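Local coordinates for TadZ (Pseudomonas aeruginosa, PDB 4LDA), which probably takes part in pilus assembly and, as a whole protein, may bind and hydrolyse ATP, this chain being its N-terminal CheY-like receiver domain, at residues A[9-12]-A[13-17]. Numbering follows the deposited sequence.
Sequences LTQH and PGELD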
loop_
_atom_site.group_PDB
_atom_site.type_symbol
_atom_site.label_atom_id
_atom_site.label_comp_id
_atom_site.label_asym_id
_atom_site.label_seq_id
_atom_site.Cartn_x
_atom_site.Cartn_y
_atom_site.Cartn_z
ATOM N N LEU A 9 0.486 -1.055 6.227
ATOM C CA LEU A 9 -0.382 -1.815 7.114
ATOM C C LEU A 9 -0.037 -3.262 6.878
ATOM O O LEU A 9 -0.501 -3.853 5.908
ATOM C CB LEU A 9 -1.869 -1.514 6.868
ATOM C CG LEU A 9 -2.341 -0.107 7.059
ATOM C CD1 LEU A 9 -3.693 0.087 6.401
ATOM C CD2 LEU A 9 -2.398 0.221 8.542
ATOM N N THR A 10 0.903 -3.781 7.657
ATOM C CA THR A 10 1.418 -5.139 7.516
ATOM C C THR A 10 0.770 -6.033 8.544
ATOM O O THR A 10 0.354 -5.540 9.606
ATOM C CB THR A 10 2.949 -5.128 7.655
ATOM O OG1 THR A 10 3.312 -4.495 8.893
ATOM C CG2 THR A 10 3.630 -4.415 6.490
ATOM N N GLN A 11 0.667 -7.344 8.249
ATOM C CA GLN A 11 0.060 -8.219 9.243
ATOM C C GLN A 11 1.160 -9.069 9.959
ATOM O O GLN A 11 0.839 -9.769 10.925
ATOM C CB GLN A 11 -1.094 -9.078 8.704
ATOM C CG GLN A 11 -0.884 -9.895 7.462
ATOM C CD GLN A 11 -2.224 -10.364 6.908
ATOM O OE1 GLN A 11 -3.255 -10.408 7.603
ATOM N NE2 GLN A 11 -2.234 -10.754 5.636
ATOM N N HIS A 12 2.453 -8.893 9.591
ATOM C CA HIS A 12 3.584 -9.488 10.308
ATOM C C HIS A 12 4.875 -8.666 9.997
ATOM O O HIS A 12 4.957 -8.025 8.947
ATOM C CB HIS A 12 3.761 -10.996 10.051
ATOM C CG HIS A 12 4.238 -11.366 8.699
ATOM N ND1 HIS A 12 5.585 -11.528 8.439
ATOM C CD2 HIS A 12 3.529 -11.674 7.587
ATOM C CE1 HIS A 12 5.658 -11.893 7.171
ATOM N NE2 HIS A 12 4.444 -12.002 6.619
ATOM N N PRO A 13 5.850 -8.620 10.950
ATOM C CA PRO A 13 7.050 -7.760 10.776
ATOM C C PRO A 13 7.921 -8.060 9.548
ATOM O O PRO A 13 8.591 -7.142 9.054
ATOM C CB PRO A 13 7.874 -8.038 12.042
ATOM C CG PRO A 13 6.901 -8.519 13.028
ATOM C CD PRO A 13 5.863 -9.274 12.277
ATOM N N GLY A 14 7.931 -9.321 9.093
ATOM C CA GLY A 14 8.697 -9.736 7.924
ATOM C C GLY A 14 8.317 -8.957 6.682
ATOM O O GLY A 14 9.168 -8.687 5.832
ATOM N N GLU A 15 7.039 -8.575 6.575
ATOM C CA GLU A 15 6.516 -7.777 5.463
ATOM C C GLU A 15 7.068 -6.362 5.507
ATOM O O GLU A 15 7.460 -5.843 4.474
ATOM C CB GLU A 15 4.986 -7.729 5.478
ATOM C CG GLU A 15 4.289 -9.028 5.143
ATOM C CD GLU A 15 2.779 -8.963 5.286
ATOM O OE1 GLU A 15 2.294 -8.209 6.159
ATOM O OE2 GLU A 15 2.079 -9.688 4.545
ATOM N N LEU A 16 7.086 -5.734 6.694
ATOM C CA LEU A 16 7.582 -4.378 6.871
ATOM C C LEU A 16 9.072 -4.296 6.515
ATOM O O LEU A 16 9.467 -3.355 5.822
ATOM C CB LEU A 16 7.339 -3.891 8.295
ATOM C CG LEU A 16 7.667 -2.415 8.539
ATOM C CD1 LEU A 16 6.717 -1.485 7.759
ATOM C CD2 LEU A 16 7.690 -2.105 10.013
ATOM N N ASP A 17 9.879 -5.284 6.948
ATOM C CA ASP A 17 11.305 -5.350 6.641
ATOM C C ASP A 17 11.528 -5.477 5.138
ATOM O O ASP A 17 12.374 -4.770 4.603
ATOM C CB ASP A 17 11.981 -6.517 7.379
ATOM C CG ASP A 17 12.079 -6.330 8.878
ATOM O OD1 ASP A 17 12.186 -5.166 9.328
ATOM O OD2 ASP A 17 12.112 -7.350 9.605
HETATM O O HOH W 1 2.666 -12.983 4.381
#
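The loop joining strand 4-9 to helix 13-22 in the CheY-like receiver fold folds back here on the first turn of that helix, with Glu15 reaching into the bend made by Thr10, Gln11 and His12. Two hydrogen bonds join the loop to the helix. Gln11 N donates to Glu15 OE1 at 2.8 Å with an N-H...O angle of 155°, meeting the oxygen nearly along its C-O axis. The longer bond from Glu15 N to His12 O, 3.2 Å, comes from above the carbonyl plane, 47° out of it, and so does not follow a lone pair.

The Glu15 chain is extended beyond CG, which carries the carboxylate past the imidazole to the backbone N of Gln11. On the way its methylene lies over one face of the His12 ring, a CH-pi contact with CG 3.7 Å from the ring centroid and displaced toward the rim; ring and carboxylate planes differ by only 26°. A water in the ring plane lies 3.0 Å from His12 NE2 and donates a weak bond to Glu15 OE2, bridging the two side chains, while OE2 also bonds Ser55 OG. Both carboxylate oxygens are thus engaged, which should restrict rotation of the group. On the side of the Glu15 chain turned away from the imidazole, Thr10 CG2 packs 3.7 Å from Glu15 CB, the two side chains running past each other in opposite directions.

Tyr106 meets the His12 ring edge-to-face and also touches Glu15. Through Ser55, Glu15 ties the start of helix 13-22 to the end of strand 51-55, which pairs with strand 4-9 through Leu9, while Leu16 rests on strand 27-31.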